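Local coordinates for protein ZmpA Glycopeptidase (PDB 6XSX) that probably cleaves the peptide backbone of glycosylated proteins as a bacterial glycopeptidase, this chain holding its M60 metallopeptidase catalytic module, at residues Ala54-Gln59 and Asp172-Asp177; Phe78-Ser83 and Pro112-Ala117. All blocks are in the same frame, centred on the assembly; numbering follows the deposited sequence.

Overall arrangement
Both contacts lie at the same end of the M60 peptidase module, on the ten-stranded mixed sheet, with their centres about 9 Å apart. Contact 1 sets the end of strand 49-56 against the loop after helix 155-171. Contact 2, whose two segments both fall between those of contact 1 in sequence, sets the end of strand 75-80 against the run into strand 117-123. The two meet where Ser57 N lies 3.0 Å from Lys116 O, a probable hydrogen bond, and where Ala117 CB packs 3.5 Å from Gln174 O. Neither includes the HExxH motif, whose His281 and His285 probably bind the catalytic zinc and whose Glu282 is probably the general base; no metal is bound to the histidines here.

Contact 1: Ala54-Gln59 and Asp172-Asp177; sequences AVKSGQ and DPQLPD
Lys56 reaches from the end of its strand into a clamp made by Asp172 and Gln174. Its CG stands anti to the carbonyl carbon (chi1 -61°), and the fully extended chain beyond it carries the ammonium group across to the turn. There Lys56 NZ meets Asp172 OD2 at 2.5 Å, a salt bridge on the syn lone pair of the carboxylate whose exact length is doubtful, the two side chains approaching from opposite directions. The Gln174 side chain instead crosses the lysine at about a right angle, and its OE1 takes a hydrogen bond from Lys56 NZ at 2.7 Å in the carbonyl plane. Asp172 has a second task: its OD1 receives Gln174 N at 3.2 Å from above the carboxylate plane, closing an Asx turn that ties the two acceptors together. Just behind the ammonium group, Lys56 CE rests 4.0 Å from Leu175 CD2. Farther up the strand, Ala54 CB touches Pro176 CG at 3.7 Å, an apolar patch beside the polar clamp. Leu175 also packs on Tyr165, Leu168 and Leu169 of helix 155-171, while backbone hydrogen bonds join Ala54 to Ile143 and Val55 to Gly118 in the neighbouring strands of the sheet.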
ATOM      1  N   ALA A  54      16.694 -25.493   0.037  1.00 18.53           N
ATOM      2  CA  ALA A  54      16.134 -25.664   1.366  1.00 19.89           C
ATOM      3  C   ALA A  54      17.165 -26.341   2.262  1.00 18.99           C
ATOM      4  O   ALA A  54      17.953 -27.156   1.790  1.00 20.27           O
ATOM      5  CB  ALA A  54      14.872 -26.488   1.303  1.00 18.19           C
ATOM      6  N   VAL A  55      17.121 -26.004   3.555  1.00 17.76           N
ATOM      7  CA  VAL A  55      17.980 -26.621   4.552  1.00 17.48           C
ATOM      8  C   VAL A  55      17.178 -26.848   5.834  1.00 17.70           C
ATOM      9  O   VAL A  55      16.153 -26.199   6.058  1.00 18.13           O
ATOM     10  CB  VAL A  55      19.230 -25.756   4.823  1.00 17.15           C
ATOM     11  CG1 VAL A  55      20.228 -25.824   3.672  1.00 17.60           C
ATOM     12  CG2 VAL A  55      18.857 -24.308   5.122  1.00 17.28           C
ATOM     13  N   LYS A  56      17.675 -27.781   6.657  1.00 17.36           N
ATOM     14  CA  LYS A  56      17.207 -28.026   8.008  1.00 17.53           C
ATOM     15  C   LYS A  56      18.154 -27.332   8.980  1.00 18.42           C
ATOM     16  O   LYS A  56      19.367 -27.369   8.784  1.00 17.46           O
ATOM     17  CB  LYS A  56      17.251 -29.530   8.310  1.00 17.73           C
ATOM     18  CG  LYS A  56      16.385 -30.397   7.414  1.00 17.40           C
ATOM     19  CD  LYS A  56      16.522 -31.876   7.691  1.00 18.73           C
ATOM     20  CE  LYS A  56      15.708 -32.697   6.708  1.00 19.40           C
ATOM     21  NZ  LYS A  56      15.643 -34.124   7.101  1.00 19.08           N
ATOM     22  N   SER A  57      17.593 -26.735  10.046  1.00 18.06           N
ATOM     23  CA  SER A  57      18.409 -26.193  11.121  1.00 19.02           C
ATOM     24  C   SER A  57      19.358 -27.281  11.617  1.00 19.44           C
ATOM     25  O   SER A  57      18.946 -28.423  11.780  1.00 19.54           O
ATOM     26  CB  SER A  57      17.556 -25.624  12.240  1.00 19.41           C
ATOM     27  OG  SER A  57      16.997 -24.358  11.861  1.00 20.60           O
ATOM     28  N   GLY A  58      20.629 -26.922  11.841  1.00 19.39           N
ATOM     29  CA  GLY A  58      21.582 -27.869  12.399  1.00 21.68           C
ATOM     30  C   GLY A  58      22.276 -28.731  11.345  1.00 23.60           C
ATOM     31  O   GLY A  58      23.169 -29.507  11.684  1.00 24.83           O
ATOM     32  N   GLN A  59      21.875 -28.617  10.071  1.00 23.38           N
ATOM     33  CA  GLN A  59      22.605 -29.344   9.041  1.00 22.79           C
ATOM     34  C   GLN A  59      23.839 -28.543   8.627  1.00 22.51           C
ATOM     35  O   GLN A  59      23.915 -27.334   8.840  1.00 20.48           O
ATOM     36  CB  GLN A  59      21.709 -29.768   7.869  1.00 23.38           C
ATOM     37  CG  GLN A  59      21.499 -28.717   6.787  1.00 23.58           C
ATOM     38  CD  GLN A  59      20.919 -29.300   5.513  1.00 25.58           C
ATOM     39  OE1 GLN A  59      19.706 -29.443   5.351  1.00 24.05           O
ATOM     40  NE2 GLN A  59      21.792 -29.628   4.571  1.00 24.82           N
ATOM     41  N   ASP A 172       9.562 -36.816   4.612  1.00 27.73           N
ATOM     42  CA  ASP A 172      10.501 -36.173   5.522  1.00 26.42           C
ATOM     43  C   ASP A 172       9.887 -34.878   6.052  1.00 26.12           C
ATOM     44  O   ASP A 172      10.071 -33.807   5.460  1.00 24.89           O
ATOM     45  CB  ASP A 172      11.871 -35.946   4.876  1.00 25.33           C
ATOM     46  CG  ASP A 172      12.914 -35.414   5.849  1.00 27.34           C
ATOM     47  OD1 ASP A 172      12.574 -35.205   7.034  1.00 28.22           O
ATOM     48  OD2 ASP A 172      14.062 -35.198   5.418  1.00 27.70           O
ATOM     49  N   PRO A 173       9.131 -34.953   7.173  1.00 25.13           N
ATOM     50  CA  PRO A 173       8.489 -33.781   7.775  1.00 25.41           C
ATOM     51  C   PRO A 173       9.436 -32.762   8.414  1.00 24.64           C
ATOM     52  O   PRO A 173       8.980 -31.705   8.850  1.00 25.04           O
ATOM     53  CB  PRO A 173       7.578 -34.383   8.869  1.00 25.34           C
ATOM     54  CG  PRO A 173       7.467 -35.851   8.521  1.00 24.95           C
ATOM     55  CD  PRO A 173       8.809 -36.192   7.903  1.00 25.44           C
ATOM     56  N   GLN A 174      10.739 -33.079   8.474  1.00 23.67           N
ATOM     57  CA  GLN A 174      11.742 -32.152   8.982  1.00 24.17           C
ATOM     58  C   GLN A 174      12.077 -31.089   7.933  1.00 23.39           C
ATOM     59  O   GLN A 174      12.741 -30.103   8.267  1.00 22.19           O
ATOM     60  CB  GLN A 174      13.067 -32.854   9.299  1.00 26.55           C
ATOM     61  CG  GLN A 174      13.081 -33.727  10.549  1.00 30.70           C
ATOM     62  CD  GLN A 174      14.367 -34.524  10.661  1.00 35.55           C
ATOM     63  OE1 GLN A 174      15.106 -34.725   9.687  1.00 34.92           O
ATOM     64  NE2 GLN A 174      14.646 -35.012  11.861  1.00 35.95           N
ATOM     65  N   LEU A 175      11.698 -31.332   6.664  1.00 21.42           N
ATOM     66  CA  LEU A 175      11.920 -30.375   5.581  1.00 21.61           C
ATOM     67  C   LEU A 175      10.978 -29.179   5.735  1.00 20.49           C
ATOM     68  O   LEU A 175       9.885 -29.330   6.267  1.00 21.00           O
ATOM     69  CB  LEU A 175      11.662 -31.053   4.230  1.00 21.22           C
ATOM     70  CG  LEU A 175      12.745 -32.009   3.733  1.00 21.53           C
ATOM     71  CD1 LEU A 175      12.254 -32.756   2.501  1.00 22.14           C
ATOM     72  CD2 LEU A 175      14.032 -31.264   3.408  1.00 21.08           C
ATOM     73  N   PRO A 176      11.326 -27.963   5.236  1.00 20.31           N
ATOM     74  CA  PRO A 176      10.414 -26.819   5.327  1.00 18.78           C
ATOM     75  C   PRO A 176       9.265 -26.961   4.323  1.00 18.48           C
ATOM     76  O   PRO A 176       9.484 -27.350   3.177  1.00 18.04           O
ATOM     77  CB  PRO A 176      11.314 -25.641   4.933  1.00 18.41           C
ATOM     78  CG  PRO A 176      12.273 -26.255   3.943  1.00 18.66           C
ATOM     79  CD  PRO A 176      12.564 -27.639   4.506  1.00 18.60           C
ATOM     80  N   ASP A 177       8.042 -26.650   4.772  1.00 18.06           N
ATOM     81  CA  ASP A 177       6.882 -26.572   3.896  1.00 17.70           C
ATOM     82  C   ASP A 177       6.884 -25.182   3.255  1.00 16.99           C
ATOM     83  O   ASP A 177       6.426 -24.221   3.870  1.00 16.62           O
ATOM     84  CB  ASP A 177       5.583 -26.852   4.674  1.00 18.29           C
ATOM     85  CG  ASP A 177       4.338 -27.030   3.806  1.00 18.31           C
ATOM     86  OD1 ASP A 177       4.431 -26.828   2.571  1.00 16.97           O
ATOM     87  OD2 ASP A 177       3.270 -27.363   4.370  1.00 18.18           O
TER

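Contact 2: Phe78-Ser83 and Pro112-Ala117; sequences FKQMDS and PGTAKA
Gln80 turns its amide onto the backbone of Ala115 and Ala117, at the point where the loop becomes strand 117-123. From CB the chain sets out with CG anti to the backbone N (chi1 158°) and then bends at chi2 (73°), which brings the amide round toward the carbonyl of Met81, just past the end of the strand. Gln80 CD comes to 3.3 Å from Ala117 O. On one branch, Gln80 OE1 accepts Ala117 N at 3.1 Å; this bond is bent, at 137° at the hydrogen, and its donor is tilted from the carbonyl plane. On the other, Gln80 NE2 gives a straighter bond to Ala115 O at 3.0 Å, arriving nearly along the C=O axis, and a second one to Met81 O at 2.8 Å, in the plane of that carbonyl. Both acceptors lie close to the amide plane of Gln80. NE2 also packs against Thr114 CG2, a methyl that sits 3.5 Å from Met81 O, while Thr114 OG1 bonds to Arg111 O. Next along the chain, Met81 N makes a weak hydrogen bond to Ala117 O. The Phe78 ring brings its edge within 4.0 Å of Ala117 C, and Gln80 N lies over one ring face toward the rim. Thus a single buried amide serves one loop residue, the first residue of strand 117-123 and its own chain: both of its polar atoms are engaged, and the three bonds fix which end is oxygen and which is nitrogen, holding the two antiparallel runs together just beyond the regular pairing of Lys79 with Val119.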
ATOM      1  N   PHE A  78      19.588 -17.295   5.535  1.00 17.77           N
ATOM      2  CA  PHE A  78      18.710 -18.383   5.930  1.00 18.27           C
ATOM      3  C   PHE A  78      17.405 -17.769   6.429  1.00 19.06           C
ATOM      4  O   PHE A  78      17.424 -16.858   7.261  1.00 19.16           O
ATOM      5  CB  PHE A  78      19.351 -19.261   7.010  1.00 18.27           C
ATOM      6  CG  PHE A  78      18.409 -20.198   7.738  1.00 18.92           C
ATOM      7  CD1 PHE A  78      17.832 -21.283   7.095  1.00 18.41           C
ATOM      8  CD2 PHE A  78      18.107 -20.004   9.082  1.00 19.05           C
ATOM      9  CE1 PHE A  78      16.962 -22.138   7.762  1.00 19.29           C
ATOM     10  CE2 PHE A  78      17.236 -20.857   9.748  1.00 18.96           C
ATOM     11  CZ  PHE A  78      16.666 -21.927   9.091  1.00 18.76           C
ATOM     12  N   LYS A  79      16.284 -18.277   5.906  1.00 17.97           N
ATOM     13  CA  LYS A  79      14.975 -17.818   6.326  1.00 18.24           C
ATOM     14  C   LYS A  79      14.179 -19.019   6.830  1.00 18.15           C
ATOM     15  O   LYS A  79      13.828 -19.902   6.046  1.00 18.60           O
ATOM     16  CB  LYS A  79      14.297 -17.049   5.180  1.00 17.84           C
ATOM     17  CG  LYS A  79      12.964 -16.368   5.516  1.00 17.07           C
ATOM     18  CD  LYS A  79      11.768 -17.257   5.229  1.00 16.70           C
ATOM     19  CE  LYS A  79      10.422 -16.603   5.451  1.00 16.35           C
ATOM     20  NZ  LYS A  79      10.072 -16.528   6.891  1.00 16.85           N
ATOM     21  N   GLN A  80      13.928 -19.039   8.145  1.00 17.31           N
ATOM     22  CA  GLN A  80      13.073 -20.020   8.791  1.00 16.62           C
ATOM     23  C   GLN A  80      11.621 -19.725   8.420  1.00 16.55           C
ATOM     24  O   GLN A  80      11.208 -18.563   8.407  1.00 16.53           O
ATOM     25  CB  GLN A  80      13.273 -19.948  10.306  1.00 16.96           C
ATOM     26  CG  GLN A  80      12.111 -20.505  11.128  1.00 16.57           C
ATOM     27  CD  GLN A  80      12.007 -22.012  11.103  1.00 17.43           C
ATOM     28  OE1 GLN A  80      12.949 -22.726  11.464  1.00 17.55           O
ATOM     29  NE2 GLN A  80      10.846 -22.510  10.691  1.00 16.79           N
ATOM     30  N   MET A  81      10.856 -20.780   8.115  1.00 16.43           N
ATOM     31  CA  MET A  81       9.457 -20.643   7.714  1.00 17.74           C
ATOM     32  C   MET A  81       8.564 -20.301   8.906  1.00 18.14           C
ATOM     33  O   MET A  81       8.776 -20.815  10.007  1.00 18.88           O
ATOM     34  CB  MET A  81       8.931 -21.932   7.061  1.00 17.86           C
ATOM     35  CG  MET A  81       9.409 -22.120   5.630  1.00 17.40           C
ATOM     36  SD  MET A  81       9.042 -20.658   4.625  1.00 19.07           S
ATOM     37  CE  MET A  81       7.289 -20.881   4.332  1.00 17.42           C
ATOM     38  N   ASP A  82       7.563 -19.439   8.653  1.00 18.26           N
ATOM     39  CA  ASP A  82       6.391 -19.252   9.500  1.00 19.17           C
ATOM     40  C   ASP A  82       6.753 -18.830  10.925  1.00 19.47           C
ATOM     41  O   ASP A  82       6.196 -19.359  11.894  1.00 19.06           O
ATOM     42  CB  ASP A  82       5.519 -20.509   9.529  1.00 19.60           C
ATOM     43  CG  ASP A  82       4.039 -20.221   9.721  1.00 20.52           C
ATOM     44  OD1 ASP A  82       3.694 -19.060  10.031  1.00 20.31           O
ATOM     45  OD2 ASP A  82       3.245 -21.169   9.559  1.00 19.46           O
ATOM     46  N   SER A  83       7.657 -17.849  11.039  1.00 18.23           N
ATOM     47  CA  SER A  83       7.944 -17.202  12.306  1.00 18.11           C
ATOM     48  C   SER A  83       6.923 -16.091  12.539  1.00 19.29           C
ATOM     49  O   SER A  83       6.284 -15.630  11.596  1.00 20.06           O
ATOM     50  CB  SER A  83       9.355 -16.663  12.294  1.00 17.70           C
ATOM     51  OG  SER A  83       9.597 -15.845  13.424  1.00 18.60           O
ATOM     52  N   PRO A 112       3.118 -23.164  16.056  1.00 19.37           N
ATOM     53  CA  PRO A 112       3.213 -24.517  16.596  1.00 19.39           C
ATOM     54  C   PRO A 112       3.194 -25.557  15.475  1.00 19.87           C
ATOM     55  O   PRO A 112       2.364 -25.487  14.564  1.00 21.07           O
ATOM     56  CB  PRO A 112       1.984 -24.569  17.521  1.00 18.34           C
ATOM     57  CG  PRO A 112       1.863 -23.140  18.018  1.00 18.08           C
ATOM     58  CD  PRO A 112       2.129 -22.329  16.769  1.00 18.75           C
ATOM     59  N   GLY A 113       4.154 -26.483  15.534  1.00 18.32           N
ATOM     60  CA  GLY A 113       4.239 -27.612  14.621  1.00 18.97           C
ATOM     61  C   GLY A 113       5.109 -27.329  13.396  1.00 19.26           C
ATOM     62  O   GLY A 113       5.085 -28.086  12.433  1.00 18.55           O
ATOM     63  N   THR A 114       5.835 -26.207  13.400  1.00 20.30           N
ATOM     64  CA  THR A 114       6.675 -25.886  12.256  1.00 19.98           C
ATOM     65  C   THR A 114       8.043 -26.529  12.456  1.00 20.11           C
ATOM     66  O   THR A 114       8.644 -26.386  13.517  1.00 19.29           O
ATOM     67  CB  THR A 114       6.829 -24.371  12.066  1.00 21.60           C
ATOM     68  OG1 THR A 114       5.524 -23.806  12.179  1.00 20.68           O
ATOM     69  CG2 THR A 114       7.452 -23.992  10.737  1.00 19.71           C
ATOM     70  N   ALA A 115       8.519 -27.215  11.408  1.00 20.34           N
ATOM     71  CA  ALA A 115       9.861 -27.771  11.370  1.00 20.57           C
ATOM     72  C   ALA A 115      10.893 -26.652  11.522  1.00 20.58           C
ATOM     73  O   ALA A 115      10.669 -25.526  11.080  1.00 21.60           O
ATOM     74  CB  ALA A 115      10.054 -28.523  10.074  1.00 20.08           C
ATOM     75  N   LYS A 116      12.022 -26.972  12.170  1.00 20.04           N
ATOM     76  CA  LYS A 116      13.142 -26.050  12.246  1.00 19.18           C
ATOM     77  C   LYS A 116      13.908 -26.175  10.933  1.00 18.80           C
ATOM     78  O   LYS A 116      14.747 -27.060  10.768  1.00 19.15           O
ATOM     79  CB  LYS A 116      14.015 -26.346  13.473  1.00 19.29           C
ATOM     80  CG  LYS A 116      13.300 -26.305  14.817  1.00 20.16           C
ATOM     81  CD  LYS A 116      12.844 -24.911  15.212  1.00 21.15           C
ATOM     82  CE  LYS A 116      12.563 -24.777  16.698  1.00 22.75           C
ATOM     83  NZ  LYS A 116      13.808 -24.497  17.459  1.00 22.06           N
ATOM     84  N   ALA A 117      13.547 -25.319   9.973  1.00 18.64           N
ATOM     85  CA  ALA A 117      14.050 -25.455   8.616  1.00 17.93           C
ATOM     86  C   ALA A 117      13.563 -24.262   7.805  1.00 17.90           C
ATOM     87  O   ALA A 117      12.633 -23.565   8.220  1.00 17.96           O
ATOM     88  CB  ALA A 117      13.540 -26.750   8.021  1.00 17.94           C
TER